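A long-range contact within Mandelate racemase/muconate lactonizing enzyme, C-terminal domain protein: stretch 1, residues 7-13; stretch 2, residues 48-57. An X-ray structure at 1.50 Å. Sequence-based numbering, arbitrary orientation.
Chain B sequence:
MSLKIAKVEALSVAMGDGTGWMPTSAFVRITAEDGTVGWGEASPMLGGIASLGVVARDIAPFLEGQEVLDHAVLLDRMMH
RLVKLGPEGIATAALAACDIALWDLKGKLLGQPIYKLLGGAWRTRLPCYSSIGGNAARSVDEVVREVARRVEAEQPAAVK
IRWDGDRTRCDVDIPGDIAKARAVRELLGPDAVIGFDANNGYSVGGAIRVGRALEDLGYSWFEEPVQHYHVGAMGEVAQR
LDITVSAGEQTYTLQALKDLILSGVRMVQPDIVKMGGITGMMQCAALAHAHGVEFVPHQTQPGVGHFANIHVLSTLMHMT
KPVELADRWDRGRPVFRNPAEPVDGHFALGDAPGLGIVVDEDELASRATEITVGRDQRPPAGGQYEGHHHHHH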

ATOM      1  N   LYS B   7     -41.002  25.752  21.100  1.00 14.18           N
ATOM      2  CA  LYS B   7     -41.748  24.616  20.603  1.00 14.51           C
ATOM      3  C   LYS B   7     -41.057  24.000  19.387  1.00 14.25           C
ATOM      4  O   LYS B   7     -40.561  24.712  18.513  1.00 13.77           O
ATOM      5  CB  LYS B   7     -43.165  25.065  20.228  1.00 15.93           C
ATOM      6  CG  LYS B   7     -44.118  23.924  19.936  1.00 16.56           C
ATOM      7  CD  LYS B   7     -45.563  24.393  19.866  1.00 23.09           C
ATOM      8  CE  LYS B   7     -46.494  23.204  19.670  1.00 29.55           C
ATOM      9  NZ  LYS B   7     -47.873  23.464  20.165  1.00 44.21           N
ATOM     10  N   VAL B   8     -41.043  22.675  19.344  1.00 13.17           N
ATOM     11  CA  VAL B   8     -40.536  21.942  18.188  1.00 12.57           C
ATOM     12  C   VAL B   8     -41.651  21.010  17.721  1.00 14.36           C
ATOM     13  O   VAL B   8     -42.137  20.179  18.491  1.00 15.60           O
ATOM     14  CB  VAL B   8     -39.263  21.129  18.528  1.00 13.60           C
ATOM     15  CG1 VAL B   8     -38.814  20.316  17.317  1.00 13.97           C
ATOM     16  CG2 VAL B   8     -38.138  22.033  19.017  1.00 14.74           C
ATOM     17  N   GLU B   9     -42.077  21.169  16.470  1.00 13.03           N
ATOM     18  CA  GLU B   9     -43.154  20.352  15.905  1.00 12.74           C
ATOM     19  C   GLU B   9     -42.649  19.516  14.746  1.00 12.87           C
ATOM     20  O   GLU B   9     -41.912  20.014  13.888  1.00 13.28           O
ATOM     21  CB  GLU B   9     -44.268  21.226  15.357  1.00 15.10           C
ATOM     22  CG  GLU B   9     -45.072  21.975  16.388  1.00 17.70           C
ATOM     23  CD  GLU B   9     -45.947  22.987  15.697  1.00 19.25           C
ATOM     24  OE1 GLU B   9     -47.006  22.606  15.163  1.00 22.19           O
ATOM     25  OE2 GLU B   9     -45.550  24.152  15.641  1.00 20.01           O
ATOM     26  N   ALA B  10     -43.083  18.261  14.710  1.00 12.46           N
ATOM     27  CA  ALA B  10     -42.757  17.339  13.621  1.00 11.03           C
ATOM     28  C   ALA B  10     -44.019  17.128  12.782  1.00 11.60           C
ATOM     29  O   ALA B  10     -45.036  16.664  13.300  1.00 12.58           O
ATOM     30  CB  ALA B  10     -42.261  16.010  14.189  1.00 10.86           C
ATOM     31  N   LEU B  11     -43.950  17.473  11.497  1.00 10.36           N
ATOM     32  CA  LEU B  11     -45.127  17.532  10.632  1.00 11.33           C
ATOM     33  C   LEU B  11     -44.971  16.671   9.380  1.00 11.30           C
ATOM     34  O   LEU B  11     -44.011  16.818   8.619  1.00 12.35           O
ATOM     35  CB  LEU B  11     -45.374  18.984  10.205  1.00 12.38           C
ATOM     36  CG  LEU B  11     -45.568  20.031  11.310  1.00 13.44           C
ATOM     37  CD1 LEU B  11     -45.690  21.417  10.702  1.00 15.83           C
ATOM     38  CD2 LEU B  11     -46.770  19.704  12.187  1.00 17.62           C
ATOM     39  N   SER B  12     -45.934  15.774   9.172  1.00 11.36           N
ATOM     40  CA  SER B  12     -46.039  14.999   7.946  1.00 11.82           C
ATOM     41  C   SER B  12     -47.059  15.724   7.070  1.00 12.40           C
ATOM     42  O   SER B  12     -48.218  15.891   7.474  1.00 12.83           O
ATOM     43  CB  SER B  12     -46.497  13.568   8.255  1.00 12.97           C
ATOM     44  OG  SER B  12     -46.818  12.852   7.071  1.00 13.85           O
ATOM     45  N   VAL B  13     -46.625  16.163   5.890  1.00 11.59           N
ATOM     46  CA  VAL B  13     -47.421  17.073   5.061  1.00 11.98           C
ATOM     47  C   VAL B  13     -47.693  16.507   3.666  1.00 13.11           C
ATOM     48  O   VAL B  13     -46.763  16.115   2.953  1.00 13.42           O
ATOM     49  CB  VAL B  13     -46.721  18.450   4.955  1.00 12.29           C
ATOM     50  CG1 VAL B  13     -47.545  19.438   4.130  1.00 13.58           C
ATOM     51  CG2 VAL B  13     -46.451  19.022   6.347  1.00 13.98           C
ATOM     52  N   GLY B  48     -40.701   9.785   5.681  1.00 11.57           N
ATOM     53  CA  GLY B  48     -39.948  10.448   6.751  1.00 11.47           C
ATOM     54  C   GLY B  48     -40.564  10.286   8.134  1.00 11.11           C
ATOM     55  O   GLY B  48     -40.199  11.015   9.066  1.00 10.40           O
ATOM     56  N   ILE B  49     -41.485   9.333   8.278  1.00 11.48           N
ATOM     57  CA  ILE B  49     -42.258   9.190   9.518  1.00 10.88           C
ATOM     58  C   ILE B  49     -41.372   8.782  10.694  1.00 11.63           C
ATOM     59  O   ILE B  49     -41.502   9.333  11.790  1.00 12.49           O
ATOM     60  CB  ILE B  49     -43.433   8.198   9.340  1.00 12.43           C
ATOM     61  CG1 ILE B  49     -44.319   8.604   8.143  1.00 12.25           C
ATOM     62  CG2 ILE B  49     -44.235   8.076  10.638  1.00 15.12           C
ATOM     63  CD1 ILE B  49     -44.925   9.983   8.226  1.00 13.24           C
ATOM     64  N   ALA B  50     -40.434   7.868  10.450  1.00 11.19           N
ATOM     65  CA  ALA B  50     -39.519   7.460  11.509  1.00 11.42           C
ATOM     66  C   ALA B  50     -38.665   8.654  11.964  1.00 11.04           C
ATOM     67  O   ALA B  50     -38.501   8.871  13.170  1.00 11.18           O
ATOM     68  CB  ALA B  50     -38.644   6.291  11.062  1.00 10.75           C
ATOM     69  N   SER B  51     -38.146   9.441  11.018  1.00 10.57           N
ATOM     70  CA  SER B  51     -37.392  10.644  11.404  1.00 10.60           C
ATOM     71  C   SER B  51     -38.231  11.632  12.223  1.00 10.35           C
ATOM     72  O   SER B  51     -37.758  12.197  13.204  1.00 11.00           O
ATOM     73  CB  SER B  51     -36.780  11.358  10.195  1.00 10.29           C
ATOM     74  OG  SER B  51     -35.755  10.577   9.598  1.00 10.26           O
ATOM     75  N   LEU B  52     -39.477  11.832  11.810  1.00 10.27           N
ATOM     76  CA  LEU B  52     -40.378  12.714  12.535  1.00 11.06           C
ATOM     77  C   LEU B  52     -40.661  12.210  13.954  1.00 10.74           C
ATOM     78  O   LEU B  52     -40.734  13.013  14.888  1.00 11.11           O
ATOM     79  CB  LEU B  52     -41.680  12.903  11.756  1.00 11.62           C
ATOM     80  CG  LEU B  52     -41.574  13.662  10.422  1.00 10.66           C
ATOM     81  CD1 LEU B  52     -42.947  13.677   9.751  1.00 12.31           C
ATOM     82  CD2 LEU B  52     -41.047  15.084  10.605  1.00 11.40           C
ATOM     83  N   GLY B  53     -40.788  10.896  14.114  1.00 10.74           N
ATOM     84  CA  GLY B  53     -40.940  10.294  15.438  1.00 11.95           C
ATOM     85  C   GLY B  53     -39.720  10.518  16.324  1.00 11.09           C
ATOM     86  O   GLY B  53     -39.850  10.784  17.521  1.00 11.72           O
ATOM     87  N   VAL B  54     -38.523  10.431  15.740  1.00 10.75           N
ATOM     88  CA  VAL B  54     -37.299  10.693  16.495  1.00 10.44           C
ATOM     89  C   VAL B  54     -37.249  12.167  16.908  1.00 11.36           C
ATOM     90  O   VAL B  54     -36.885  12.486  18.041  1.00 12.36           O
ATOM     91  CB  VAL B  54     -36.055  10.246  15.692  1.00 10.92           C
ATOM     92  CG1 VAL B  54     -34.779  10.782  16.326  1.00 13.01           C
ATOM     93  CG2 VAL B  54     -35.992   8.724  15.605  1.00 11.68           C
ATOM     94  N   VAL B  55     -37.648  13.074  16.013  1.00 10.72           N
ATOM     95  CA  VAL B  55     -37.755  14.491  16.407  1.00 11.25           C
ATOM     96  C   VAL B  55     -38.705  14.661  17.607  1.00 12.36           C
ATOM     97  O   VAL B  55     -38.330  15.248  18.625  1.00 13.21           O
ATOM     98  CB  VAL B  55     -38.200  15.389  15.229  1.00 10.95           C
ATOM     99  CG1 VAL B  55     -38.451  16.826  15.684  1.00 12.51           C
ATOM    100  CG2 VAL B  55     -37.153  15.377  14.118  1.00 11.73           C
ATOM    101  N   ALA B  56     -39.921  14.128  17.490  1.00 11.80           N
ATOM    102  CA  ALA B  56     -40.947  14.331  18.515  1.00 13.46           C
ATOM    103  C   ALA B  56     -40.576  13.700  19.862  1.00 13.53           C
ATOM    104  O   ALA B  56     -40.761  14.312  20.915  1.00 14.97           O
ATOM    105  CB  ALA B  56     -42.288  13.795  18.036  1.00 14.59           C
ATOM    106  N   ARG B  57     -40.052  12.477  19.832  1.00 12.95           N
ATOM    107  CA  ARG B  57     -39.803  11.750  21.080  1.00 14.39           C
ATOM    108  C   ARG B  57     -38.453  12.081  21.700  1.00 14.80           C
ATOM    109  O   ARG B  57     -38.327  12.162  22.924  1.00 14.75           O
ATOM    110  CB  ARG B  57     -39.850  10.239  20.851  1.00 15.02           C
ATOM    111  CG  ARG B  57     -41.208   9.633  20.556  1.00 21.07           C
ATOM    112  CD  ARG B  57     -41.124   8.109  20.622  1.00 24.00           C
ATOM    113  NE  ARG B  57     -40.107   7.565  19.713  1.00 19.08           N
ATOM    114  CZ  ARG B  57     -40.291   7.379  18.406  1.00 17.89           C
ATOM    115  NH1 ARG B  57     -41.459   7.667  17.841  1.00 21.54           N
ATOM    116  NH2 ARG B  57     -39.313   6.894  17.666  1.00 14.19           N
TER

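The strand of residues 7-13 lies against the helix of residues 49-57 with the two running nearly antiparallel: their N-to-C directions differ by 163°, and the axes approach to 7.7 Å. No hydrogen bond crosses between the stretches, so shape complementarity has to be judged from the van der Waals distances, and 287 Å² of surface, both sides summed, is buried between them.

The strand's alternation sets the pattern. The CA-to-CB bonds of Val8, Ala10 and Ser12 point toward the helix, whereas those of Glu9 and Leu11 point away. On the helix, Leu52 and Val55 point toward the strand, while Ile49 and Ala56 point sideways.

The approach is tightest at Ala10, whose CA lies 5.3 Å from the CA of Leu52. The side chain here is a single methyl, and Ala10 CB comes within 3.4 Å of Leu52 O, meeting the helix backbone itself. That oxygen also accepts the helical hydrogen bond from Ala56 N (2.9 Å from Ala56 N to Leu52 O), so the methyl packs beside an acceptor already engaged. Around it the helix supplies a shallow hollow, whose walls can be located by three further distances: Ala10 CB to Leu52 CD2, 3.9 Å; Ala10 CB to Val55 CG1, 4.2 Å; and Ala10 CB to Ala56 CB, 4.4 Å. Ala10 is accordingly the small bump, and 66 Å² of it is covered by the helix.

Leu52 is the matching projection from the other side, with 65 Å² covered. Its chi1 of -67° (m) and chi2 of 177° (t) place its two methyls at different points along the strand. Leu52 CD2 is the methyl nearer Ala10 CB, and it also lies 3.9 Å from Leu11 N; Leu52 CD1 lies farther along, 3.5 Å from Leu11 O, 3.7 Å from Ser12 N and 3.9 Å from Ser12 CB. Leu11 therefore takes part through its backbone, although its CA-to-CB bond points away and its side chain comes no nearer than 5.8 Å, from Leu11 CB to Leu52 CD2.

The contact extends both ways from this center. Toward the start of the strand, Val8 CG1 meets Val55 CG1 at 3.9 Å; since Val55 CG1 also borders Ala10 CB, this one methyl touches two successive helix-facing residues of the strand. Toward the strand's other end the backbones are farther apart, with Ser12 CA and Ile49 CA separated by 7.1 Å. There the end of the Ile49 side chain comes nearer despite its sideways start, bringing CD1 to 3.6 Å from Ser12 OG, a packing contact between a methyl and a hydroxyl oxygen.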